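Long-range contacts in glutathione-specific gamma-glutamylcyclotransferase (Saccharomyces cerevisiae S288c, PDB 5HWK), which cleaves glutathione, and not other gamma-glutamyl peptides, into 5-oxo-L-proline and the dipeptide Cys-Gly: residues Ser6-Gly12 with Val95-Pro101; Ser15-Pro20 with Asn112-Gln116; Ala36-Trp40 with Tyr196-Leu200; Val56-Ile60 with Val160-Thr164. The contacts are given in a common frame with arbitrary orientation. Where two conformers were deposited one is given. Residues are numbered along the deposited sequence.

Interaction 1: residues Ser6-Gly12 with Val95-Pro101; sequences SGIWVLG and VVYYIPP. With BEZ (benzoic acid), chain C.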
# COMPACT_ATOMS: atom_id res chain seq x y z
N SER A 6 22.61 -5.62 -4.21
CA SER A 6 22.84 -5.45 -5.64
C SER A 6 21.67 -4.75 -6.33
O SER A 6 21.74 -3.56 -6.68
CB SER A 6 23.10 -6.80 -6.31
OG SER A 6 23.97 -6.66 -7.42
N GLY A 7 20.59 -5.50 -6.57
CA GLY A 7 19.35 -4.92 -7.04
C GLY A 7 18.55 -4.34 -5.89
O GLY A 7 19.06 -4.12 -4.79
N ILE A 8 17.28 -4.11 -6.13
CA ILE A 8 16.45 -3.59 -5.07
C ILE A 8 15.12 -4.31 -5.07
O ILE A 8 14.64 -4.79 -6.11
CB ILE A 8 16.25 -2.05 -5.05
CG1 ILE A 8 15.26 -1.66 -6.12
CG2 ILE A 8 17.57 -1.32 -5.23
CD1 ILE A 8 15.82 -1.70 -7.44
N TRP A 9 14.56 -4.41 -3.89
CA TRP A 9 13.22 -4.92 -3.69
C TRP A 9 12.33 -3.71 -3.51
O TRP A 9 12.66 -2.81 -2.75
CB TRP A 9 13.17 -5.78 -2.44
CG TRP A 9 13.92 -7.11 -2.68
CD1 TRP A 9 15.23 -7.39 -2.39
CD2 TRP A 9 13.37 -8.31 -3.26
NE1 TRP A 9 15.51 -8.67 -2.76
CE2 TRP A 9 14.40 -9.27 -3.28
CE3 TRP A 9 12.12 -8.66 -3.75
CZ2 TRP A 9 14.21 -10.54 -3.78
CZ3 TRP A 9 11.92 -9.93 -4.24
CH2 TRP A 9 12.97 -10.86 -4.24
N VAL A 10 11.22 -3.70 -4.24
CA VAL A 10 10.28 -2.58 -4.21
C VAL A 10 8.94 -3.11 -3.74
O VAL A 10 8.40 -4.03 -4.36
CB VAL A 10 10.13 -1.97 -5.62
CG1 VAL A 10 9.07 -0.83 -5.63
CG2 VAL A 10 11.45 -1.46 -6.13
N LEU A 11 8.35 -2.48 -2.72
CA LEU A 11 7.03 -2.86 -2.26
C LEU A 11 5.99 -2.24 -3.17
O LEU A 11 6.13 -1.10 -3.60
CB LEU A 11 6.78 -2.26 -0.87
CG LEU A 11 7.55 -2.81 0.31
CD1 LEU A 11 7.10 -2.06 1.58
CD2 LEU A 11 7.29 -4.28 0.37
N GLY A 12 4.97 -3.03 -3.49
CA GLY A 12 3.78 -2.47 -4.13
C GLY A 12 2.56 -2.69 -3.27
O GLY A 12 2.28 -3.81 -2.84
N VAL A 95 2.53 -6.74 -2.65
CA VAL A 95 3.55 -7.56 -3.29
C VAL A 95 4.90 -6.93 -3.04
O VAL A 95 5.03 -5.79 -2.58
CB VAL A 95 3.34 -7.73 -4.82
CG1 VAL A 95 2.03 -8.43 -5.14
CG2 VAL A 95 3.46 -6.39 -5.56
N VAL A 96 5.94 -7.68 -3.38
CA VAL A 96 7.29 -7.16 -3.42
C VAL A 96 7.95 -7.63 -4.72
O VAL A 96 7.84 -8.81 -5.09
CB VAL A 96 8.07 -7.45 -2.13
CG1 VAL A 96 8.43 -8.89 -2.03
CG2 VAL A 96 9.33 -6.58 -2.08
N TYR A 97 8.56 -6.69 -5.43
CA TYR A 97 9.22 -6.95 -6.71
C TYR A 97 10.71 -6.87 -6.51
O TYR A 97 11.19 -6.07 -5.72
CB TYR A 97 8.88 -5.82 -7.69
CG TYR A 97 7.45 -5.84 -8.15
CD1 TYR A 97 7.06 -6.75 -9.13
CD2 TYR A 97 6.48 -4.98 -7.62
CE1 TYR A 97 5.77 -6.80 -9.57
CE2 TYR A 97 5.15 -5.03 -8.07
CZ TYR A 97 4.83 -5.93 -9.05
OH TYR A 97 3.54 -6.01 -9.50
N TYR A 98 11.45 -7.69 -7.25
CA TYR A 98 12.89 -7.50 -7.32
C TYR A 98 13.26 -6.91 -8.67
O TYR A 98 12.84 -7.41 -9.72
CB TYR A 98 13.63 -8.83 -7.19
CG TYR A 98 15.16 -8.67 -7.21
CD1 TYR A 98 15.84 -8.11 -6.13
CD2 TYR A 98 15.90 -9.02 -8.34
CE1 TYR A 98 17.21 -7.96 -6.14
CE2 TYR A 98 17.29 -8.91 -8.34
CZ TYR A 98 17.92 -8.38 -7.25
OH TYR A 98 19.28 -8.21 -7.24
N ILE A 99 14.06 -5.86 -8.63
CA ILE A 99 14.56 -5.16 -9.80
C ILE A 99 16.06 -5.40 -9.86
O ILE A 99 16.78 -4.98 -8.95
CB ILE A 99 14.25 -3.65 -9.74
CG1 ILE A 99 12.78 -3.37 -9.34
CG2 ILE A 99 14.68 -2.96 -11.04
CD1 ILE A 99 11.76 -3.94 -10.26
N PRO A 100 16.57 -6.04 -10.90
CA PRO A 100 18.03 -6.33 -10.98
C PRO A 100 18.85 -5.05 -11.06
O PRO A 100 18.32 -3.97 -11.40
CB PRO A 100 18.18 -7.16 -12.26
CG PRO A 100 16.86 -7.00 -13.01
CD PRO A 100 15.80 -6.59 -12.03
N PRO A 101 20.12 -5.13 -10.68
CA PRO A 101 21.01 -3.96 -10.70
C PRO A 101 20.98 -3.18 -12.00
O PRO A 101 21.05 -1.94 -11.98
CB PRO A 101 22.41 -4.57 -10.48
CG PRO A 101 22.18 -5.88 -9.83
CD PRO A 101 20.81 -6.37 -10.25
C BEZ C . 2.35 1.32 -4.96
O1 BEZ C . 1.71 0.51 -5.57
O2 BEZ C . 2.98 0.90 -3.98
C1 BEZ C . 2.31 2.77 -5.31
C2 BEZ C . 2.87 3.66 -4.41
C3 BEZ C . 2.79 5.04 -4.66
C4 BEZ C . 2.24 5.51 -5.85
C5 BEZ C . 1.73 4.59 -6.75
C6 BEZ C . 1.74 3.22 -6.51
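Six backbone hydrogen bonds join the antiparallel strands 8-12 and 95-99. They come in reciprocal pairs: Ile8 N to Ile99 O (3.0 Å) with Ile99 N to Ile8 O (2.8 Å), Val10 N to Tyr97 O (2.8 Å) with Tyr97 N to Val10 O (2.9 Å), and Gly12 N to Val95 O with Val95 N to Gly12 O (both 2.9 Å). All six are near-linear, with N-H...O angles of at least 158°. Trp9-Tyr98 and Leu11-Val96 are the non-hydrogen-bonded pairs between them, their CA atoms 4.5 Å apart. Just before strand 8-12 begins, a weak bond runs from Gly7 N to Tyr98 OH (3.1 Å).

Side chains alternate between the two faces of the sheet. On one, Tyr98 CB lies 3.5 Å from the centroid of the Trp9 six-membered ring, a CH-pi contact, while Val96 CG2 touches Trp9 CE3 and Leu11 CD2, each at 3.9 Å. On the other, Ile8 CD1 meets Ile99 CB at 3.4 Å.

Val10-Gly12 probably line the substrate site; Gly12 CA lies 3.5 Å from benzoic acid O2. Strand 8-12 is bonded on both sides, to 91-99 and, through Trp9 and Leu11, to Ser159 of strand 154-163, while Val96 and Tyr98 bond on to strand 26-33, so the six-stranded sheet curls round towards a closed barrel.

Interaction 2: residues Ser15-Pro20 with Asn112-Gln116; sequences SLIYKP and NVREQ. With BEZ (benzoic acid), chain C; PO4 (phosphate ion), chain D.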
# COMPACT_ATOMS: atom_id res chain seq x y z
N SER A 15 -1.21 0.76 -7.20
CA SER A 15 -1.21 0.40 -8.60
C SER A 15 -0.01 -0.41 -9.02
O SER A 15 -0.09 -1.04 -10.07
CB SER A 15 -1.35 1.62 -9.52
OG SER A 15 -0.25 2.50 -9.39
N LEU A 16 1.10 -0.42 -8.27
CA LEU A 16 2.21 -1.28 -8.70
C LEU A 16 1.84 -2.74 -8.60
O LEU A 16 2.52 -3.57 -9.20
CB LEU A 16 3.47 -1.03 -7.86
CG LEU A 16 4.19 0.29 -8.14
CD1 LEU A 16 5.20 0.62 -6.98
CD2 LEU A 16 4.91 0.26 -9.49
N ILE A 17 0.80 -3.10 -7.82
CA ILE A 17 0.39 -4.50 -7.75
C ILE A 17 -0.06 -5.01 -9.11
O ILE A 17 0.32 -6.09 -9.56
CB ILE A 17 -0.72 -4.70 -6.70
CG1 ILE A 17 -0.18 -4.42 -5.31
CG2 ILE A 17 -1.21 -6.13 -6.78
CD1 ILE A 17 -1.27 -4.46 -4.21
N TYR A 18 -0.92 -4.25 -9.77
CA TYR A 18 -1.52 -4.72 -11.01
C TYR A 18 -0.98 -4.05 -12.26
O TYR A 18 -1.30 -4.52 -13.37
CB TYR A 18 -3.04 -4.59 -10.97
CG TYR A 18 -3.50 -3.19 -10.67
CD1 TYR A 18 -3.52 -2.20 -11.67
CD2 TYR A 18 -3.89 -2.84 -9.40
CE1 TYR A 18 -3.95 -0.92 -11.40
CE2 TYR A 18 -4.34 -1.55 -9.13
CZ TYR A 18 -4.33 -0.61 -10.14
OH TYR A 18 -4.73 0.67 -9.89
N LYS A 19 -0.20 -2.98 -12.11
CA LYS A 19 0.50 -2.34 -13.23
C LYS A 19 1.96 -2.36 -12.79
O LYS A 19 2.47 -1.36 -12.23
CB LYS A 19 -0.02 -0.93 -13.46
CG LYS A 19 0.60 -0.21 -14.64
CD LYS A 19 -0.23 0.99 -15.04
CE LYS A 19 0.62 2.14 -15.54
NZ LYS A 19 1.36 2.77 -14.42
N PRO A 20 2.66 -3.47 -13.00
CA PRO A 20 3.97 -3.66 -12.36
C PRO A 20 5.02 -2.75 -12.95
O PRO A 20 4.85 -2.18 -14.04
CB PRO A 20 4.30 -5.12 -12.69
CG PRO A 20 3.54 -5.39 -13.96
CD PRO A 20 2.26 -4.63 -13.81
N ASN A 112 6.24 8.20 -12.67
CA ASN A 112 6.00 9.08 -13.81
C ASN A 112 4.78 8.66 -14.62
O ASN A 112 4.25 9.47 -15.39
CB ASN A 112 7.22 9.12 -14.73
CG ASN A 112 8.38 9.86 -14.13
OD1 ASN A 112 8.24 10.46 -13.06
ND2 ASN A 112 9.54 9.84 -14.79
N VAL A 113 4.33 7.41 -14.48
CA VAL A 113 3.20 6.86 -15.21
C VAL A 113 2.01 6.57 -14.31
O VAL A 113 1.06 5.87 -14.74
CB VAL A 113 3.57 5.59 -15.99
CG1 VAL A 113 4.60 5.91 -17.07
CG2 VAL A 113 4.04 4.50 -15.00
N ARG A 114 2.02 7.06 -13.08
CA ARG A 114 0.93 6.73 -12.16
C ARG A 114 0.73 7.87 -11.16
O ARG A 114 1.15 9.00 -11.39
CB ARG A 114 1.17 5.37 -11.49
CG ARG A 114 2.44 5.32 -10.70
CD ARG A 114 2.76 3.88 -10.27
NE ARG A 114 3.40 3.09 -11.33
CZ ARG A 114 2.97 1.92 -11.76
NH1 ARG A 114 1.85 1.39 -11.26
NH2 ARG A 114 3.67 1.26 -12.69
N GLU A 115 0.04 7.57 -10.06
CA GLU A 115 -0.21 8.56 -9.03
C GLU A 115 1.15 9.00 -8.49
O GLU A 115 2.05 8.18 -8.28
CB GLU A 115 -0.99 7.88 -7.91
CG GLU A 115 -2.25 7.12 -8.43
CD GLU A 115 -1.98 5.74 -9.09
OE1 GLU A 115 -1.04 4.96 -8.74
OE2 GLU A 115 -2.73 5.37 -9.99
N GLN A 116 1.32 10.32 -8.31
CA GLN A 116 2.67 10.82 -8.11
C GLN A 116 2.74 12.03 -7.18
O GLN A 116 3.73 12.20 -6.45
CB GLN A 116 3.28 11.20 -9.48
CG GLN A 116 4.73 11.63 -9.39
CD GLN A 116 5.43 11.65 -10.76
OE1 GLN A 116 4.81 12.00 -11.78
NE2 GLN A 116 6.71 11.24 -10.78
C BEZ C . 2.35 1.32 -4.96
O1 BEZ C . 1.71 0.51 -5.57
O2 BEZ C . 2.98 0.90 -3.98
C1 BEZ C . 2.31 2.77 -5.31
C2 BEZ C . 2.87 3.66 -4.41
C3 BEZ C . 2.79 5.04 -4.66
C4 BEZ C . 2.24 5.51 -5.85
C5 BEZ C . 1.73 4.59 -6.75
C6 BEZ C . 1.74 3.22 -6.51
P PO4 D . -1.93 12.42 -8.53
O1 PO4 D . -2.29 13.74 -7.87
O2 PO4 D . -0.49 12.42 -8.98
O3 PO4 D . -2.94 12.08 -9.64
O4 PO4 D . -2.10 11.30 -7.45
O HOH W 1 -1.53 3.67 -6.40
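Arg114, Lys19 and Ser15 lose the most surface here, 109, 63 and 45 Å² of the 299 Å² total. The Arg114 guanidinium is held along its edge: NH1 donates to Ser15 OG (3.0 Å), and NH1 and NH2 both donate to Lys19 O (3.0 and 2.9 Å), a bifurcated acceptor. Leu16 CD2 covers one face of the group, 3.4 Å from Arg114 CZ, and Lys19 NZ lies over the opposite face. That ammonium is only 3.3 Å from Arg114 NH2, a close approach of like charges; Lys19 NZ has an acceptor in Val113 O at 3.1 Å.

Ser15 OG accepts from Arg114 and donates to Glu115 OE1 (2.7 Å), so one hydroxyl relays between the arginine and the probable catalytic proton acceptor, Glu115. A water bonded to Ser15 N (3.0 Å) and Glu115 OE1 (2.7 Å) makes a second link. Benzoic acid sits in this pocket, its O1 accepting from Leu16 N at 2.9 Å.

The short, weakly bonded helix 15-18 follows strand 8-12 directly, whereas 112-116 belongs to the loop between strands 91-99 and 119-129. Helix 193-205 packs against both parts, through Tyr18 and Glu115 on Tyr196.

Interaction 3: residues Ala36-Trp40 with Tyr196-Leu200; sequences ARRFW and YLAKL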
# COMPACT_ATOMS: atom_id res chain seq x y z
N ALA A 36 -0.31 0.43 7.74
CA ALA A 36 -1.70 0.32 7.34
C ALA A 36 -1.87 1.05 6.01
O ALA A 36 -1.32 2.14 5.82
CB ALA A 36 -2.60 1.05 8.35
N ARG A 37 -2.70 0.51 5.12
CA ARG A 37 -2.97 1.16 3.83
C ARG A 37 -4.32 1.88 3.92
O ARG A 37 -5.30 1.29 4.38
CB ARG A 37 -3.02 0.14 2.70
CG ARG A 37 -3.49 0.71 1.36
CD ARG A 37 -3.45 -0.31 0.23
NE ARG A 37 -4.13 -1.51 0.63
CZ ARG A 37 -3.68 -2.73 0.36
NH1 ARG A 37 -2.64 -2.91 -0.48
NH2 ARG A 37 -4.26 -3.79 0.90
N ARG A 38 -4.35 3.16 3.55
CA ARG A 38 -5.58 3.94 3.61
C ARG A 38 -5.67 4.78 2.35
O ARG A 38 -4.67 5.22 1.80
CB ARG A 38 -5.58 4.89 4.84
CG ARG A 38 -5.73 4.19 6.21
CD ARG A 38 -7.09 3.55 6.33
NE ARG A 38 -7.37 2.91 7.61
CZ ARG A 38 -7.10 1.63 7.90
NH1 ARG A 38 -6.46 0.86 7.02
NH2 ARG A 38 -7.46 1.15 9.08
N PHE A 39 -6.91 5.09 1.94
CA PHE A 39 -7.11 5.94 0.76
C PHE A 39 -7.16 7.41 1.20
O PHE A 39 -8.16 8.13 1.07
CB PHE A 39 -8.37 5.53 -0.00
CG PHE A 39 -8.17 4.41 -1.00
CD1 PHE A 39 -7.50 3.25 -0.66
CD2 PHE A 39 -8.71 4.52 -2.29
CE1 PHE A 39 -7.35 2.22 -1.58
CE2 PHE A 39 -8.60 3.51 -3.19
CZ PHE A 39 -7.91 2.37 -2.86
N TRP A 40 -6.04 7.83 1.80
CA TRP A 40 -5.85 9.13 2.44
C TRP A 40 -4.90 10.03 1.67
O TRP A 40 -4.38 11.00 2.25
CB TRP A 40 -5.43 8.96 3.88
CG TRP A 40 -6.49 8.37 4.75
CD1 TRP A 40 -7.80 8.10 4.41
CD2 TRP A 40 -6.35 8.06 6.13
NE1 TRP A 40 -8.46 7.59 5.51
CE2 TRP A 40 -7.59 7.55 6.58
CE3 TRP A 40 -5.28 8.11 7.03
CZ2 TRP A 40 -7.79 7.10 7.88
CZ3 TRP A 40 -5.49 7.66 8.34
CH2 TRP A 40 -6.73 7.17 8.74
N TYR A 196 -10.12 2.66 -9.98
CA TYR A 196 -8.89 2.45 -9.22
C TYR A 196 -9.12 1.54 -8.00
O TYR A 196 -8.36 0.59 -7.76
CB TYR A 196 -8.36 3.80 -8.77
CG TYR A 196 -7.16 3.78 -7.87
CD1 TYR A 196 -7.32 3.72 -6.48
CD2 TYR A 196 -5.88 3.88 -8.40
CE1 TYR A 196 -6.22 3.73 -5.63
CE2 TYR A 196 -4.74 3.90 -7.56
CZ TYR A 196 -4.92 3.79 -6.19
OH TYR A 196 -3.83 3.87 -5.34
N LEU A 197 -10.20 1.79 -7.24
CA LEU A 197 -10.49 0.92 -6.10
C LEU A 197 -10.80 -0.49 -6.55
O LEU A 197 -10.34 -1.47 -5.94
CB LEU A 197 -11.66 1.49 -5.30
CG LEU A 197 -12.22 0.74 -4.12
CD1 LEU A 197 -11.13 0.39 -3.11
CD2 LEU A 197 -13.33 1.56 -3.45
N ALA A 198 -11.61 -0.64 -7.59
CA ALA A 198 -11.98 -1.96 -8.07
C ALA A 198 -10.77 -2.74 -8.58
O ALA A 198 -10.71 -3.98 -8.45
CB ALA A 198 -13.03 -1.81 -9.19
N LYS A 199 -9.84 -2.04 -9.25
CA LYS A 199 -8.65 -2.77 -9.73
C LYS A 199 -7.83 -3.27 -8.57
O LYS A 199 -7.26 -4.35 -8.65
CB LYS A 199 -7.82 -1.88 -10.65
CG LYS A 199 -8.41 -1.77 -12.07
CD LYS A 199 -7.47 -0.97 -12.92
CE LYS A 199 -7.85 -0.85 -14.36
NZ LYS A 199 -8.03 -2.20 -15.02
N LEU A 200 -7.72 -2.48 -7.49
CA LEU A 200 -6.93 -2.93 -6.33
C LEU A 200 -7.61 -4.14 -5.69
O LEU A 200 -6.97 -5.15 -5.41
CB LEU A 200 -6.80 -1.78 -5.33
CG LEU A 200 -6.04 -2.17 -4.04
CD1 LEU A 200 -4.62 -2.76 -4.34
CD2 LEU A 200 -5.98 -0.97 -3.09
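Phe39 carries this contact, with 92 of the 218 Å² buried. It is the centre of an inverse gamma turn (phi/psi -89/60°), where the chain turns a corner, and its CA-to-CB bond points toward helix 193-205. With chi1 at -85° the ring reaches three helix residues: CE2 lies 3.4 Å from Tyr196 CE1, CZ 3.8 Å from Leu197 CD1, and CE1 3.8 Å from Leu200 CD2. The Phe39 and Tyr196 rings meet obliquely, centroids 5.5 Å apart and planes at 70°.

Tyr196, Leu197 and Leu200 all adopt chi1 t (175-177°), and both leucines have chi2 p. The CA-to-CB bonds of Tyr196 and Leu197 run sideways to segment 36-40, yet their side chains still touch the Phe39 ring; that of Leu200 points toward the segment. Arg37 is extended through chi1 and chi2 (both t) before chi3 turns to p, bringing one guanidinium face over Leu200 CD2, which is 4.2 Å from Arg37 NE. No hydrogen bond crosses the contact; Arg37 instead bonds to Tyr13 O and Ile93 O and forms a salt bridge with Asp218.

The arrangement is a helix packed on a sheet corner through an aromatic and aliphatic cluster. It borders the probable active site: Tyr196 touches Glu115, the probable proton acceptor, and its OH bonds to Ala57 N.

Interaction 4: residues Val56-Ile60 with Val160-Thr164; sequences VATLI and VYIGT. With BEZ (benzoic acid), chain C.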
# COMPACT_ATOMS: atom_id res chain seq x y z
N VAL A 56 -6.56 8.07 -3.45
CA VAL A 56 -5.73 6.93 -3.84
C VAL A 56 -4.96 6.47 -2.61
O VAL A 56 -5.06 7.05 -1.53
CB VAL A 56 -4.82 7.30 -5.03
CG1 VAL A 56 -5.65 7.51 -6.30
CG2 VAL A 56 -3.95 8.50 -4.73
N ALA A 57 -4.26 5.34 -2.75
CA ALA A 57 -3.72 4.66 -1.58
C ALA A 57 -2.39 5.25 -1.11
O ALA A 57 -1.52 5.62 -1.91
CB ALA A 57 -3.49 3.20 -1.92
N THR A 58 -2.22 5.28 0.21
CA THR A 58 -0.90 5.51 0.81
C THR A 58 -0.74 4.53 1.95
O THR A 58 -1.68 3.87 2.35
CB THR A 58 -0.76 7.00 1.21
OG1 THR A 58 0.58 7.21 1.66
CG2 THR A 58 -1.70 7.39 2.32
N LEU A 59 0.49 4.39 2.46
CA LEU A 59 0.75 3.53 3.60
C LEU A 59 1.13 4.42 4.77
O LEU A 59 1.86 5.40 4.59
CB LEU A 59 1.99 2.68 3.35
CG LEU A 59 1.88 1.48 2.49
CD1 LEU A 59 3.27 0.75 2.54
CD2 LEU A 59 0.75 0.58 2.95
N ILE A 60 0.65 4.08 5.95
CA ILE A 60 0.99 4.84 7.14
C ILE A 60 1.74 3.92 8.08
O ILE A 60 1.26 2.83 8.42
CB ILE A 60 -0.28 5.39 7.80
CG1 ILE A 60 -1.08 6.10 6.72
CG2 ILE A 60 0.12 6.30 8.93
CD1 ILE A 60 -2.47 6.01 6.98
N VAL A 160 9.97 1.87 -1.09
CA VAL A 160 8.51 2.03 -1.18
C VAL A 160 8.23 3.50 -1.40
O VAL A 160 8.89 4.36 -0.83
CB VAL A 160 7.88 1.48 0.13
CG1 VAL A 160 8.37 2.25 1.37
CG2 VAL A 160 6.33 1.48 0.07
N TYR A 161 7.18 3.81 -2.18
CA TYR A 161 6.70 5.19 -2.34
C TYR A 161 5.52 5.41 -1.42
O TYR A 161 4.55 4.66 -1.48
CB TYR A 161 6.26 5.42 -3.79
CG TYR A 161 7.37 5.74 -4.75
CD1 TYR A 161 7.95 7.02 -4.77
CD2 TYR A 161 7.90 4.76 -5.59
CE1 TYR A 161 8.96 7.34 -5.68
CE2 TYR A 161 8.91 5.07 -6.49
CZ TYR A 161 9.48 6.35 -6.50
OH TYR A 161 10.44 6.71 -7.40
N ILE A 162 5.59 6.48 -0.62
CA ILE A 162 4.61 6.77 0.42
C ILE A 162 4.20 8.22 0.32
O ILE A 162 5.04 9.09 0.11
CB ILE A 162 5.23 6.54 1.83
CG1 ILE A 162 5.52 5.05 1.99
CG2 ILE A 162 4.28 7.08 2.93
CD1 ILE A 162 6.10 4.66 3.32
N GLY A 163 2.90 8.49 0.48
CA GLY A 163 2.44 9.86 0.77
C GLY A 163 2.47 10.04 2.26
O GLY A 163 1.62 9.48 2.94
N THR A 164 3.49 10.71 2.80
CA THR A 164 3.59 10.79 4.25
C THR A 164 2.54 11.77 4.80
O THR A 164 1.92 12.57 4.06
CB THR A 164 4.96 11.30 4.68
OG1 THR A 164 5.05 12.65 4.27
CG2 THR A 164 6.11 10.47 4.08
C BEZ C . 2.35 1.32 -4.96
O1 BEZ C . 1.71 0.51 -5.57
O2 BEZ C . 2.98 0.90 -3.98
C1 BEZ C . 2.31 2.77 -5.31
C2 BEZ C . 2.87 3.66 -4.41
C3 BEZ C . 2.79 5.04 -4.66
C4 BEZ C . 2.24 5.51 -5.85
C5 BEZ C . 1.73 4.59 -6.75
C6 BEZ C . 1.74 3.22 -6.51
O HOH W 2 1.87 8.03 5.44
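Strand 160-163 crosses strand 56-60 at 101° between their N-to-C directions, with axes 5.5 Å apart at closest approach, so these strands do not pair as sheet neighbours. The first belongs to the six-stranded sheet and the second to the three-stranded one, and the contact joins the two sheets beside the ligand pocket. Val160 opens it: its CA-to-CB bond points toward the other strand, and CG2 reaches Leu59 CD1 at 4.0 Å. Tyr161 contributes almost nothing across the interface, as its CB, the nearest atom of the side chain, is still 8.0 Å from Ala57 O; its carbonyl O instead bonds to Tyr13 OH and comes within 3.5 Å of benzoic acid C2.

Ile162 returns to the interface. Its CG2 lies 3.4 Å from Leu59 O and 3.9 Å from Thr58 OG1, and its CG1 is 4.5 Å from Leu59 CB. At Gly163 the CA atoms come closest, 5.5 Å from Thr58 CA to Gly163 CA. Thr58 OG1 donates to Gly163 O at 2.8 Å. A water then donates to both Gly163 O (2.9 Å) and Leu59 O (2.8 Å), bridging two carbonyls whose oxygens are 4.4 Å apart.

The chemistry thus changes along the strand: an apolar contact at Val160, apolar and methyl-to-carbonyl contacts at Ile162, then a hydroxyl and a bridging water satisfying Gly163 O. Two crossing strands are joined by the Thr58 hydroxyl and a water bridge in place of regular backbone pairing.

All four contacts draw together segments 83 to 156 residues apart in the one chain. Their first segments follow in the order 1, 2, 3, 4, but interaction 4 falls wholly between the two segments of interaction 3, whereas every other pair interleaves. Interactions 1 and 4 share the six-stranded sheet, centres 17 Å apart, and touch through Leu11 and Val160. Interactions 3 and 4 are closest, with centres 10 Å apart, and share the three-stranded sheet, where strands 35-40 and 54-61 pair. Interaction 2 lies 12 Å from both and 14 Å from interaction 1, centre to centre. Interactions 1, 2 and 4 border benzoic acid, so distant segments converge on one pocket.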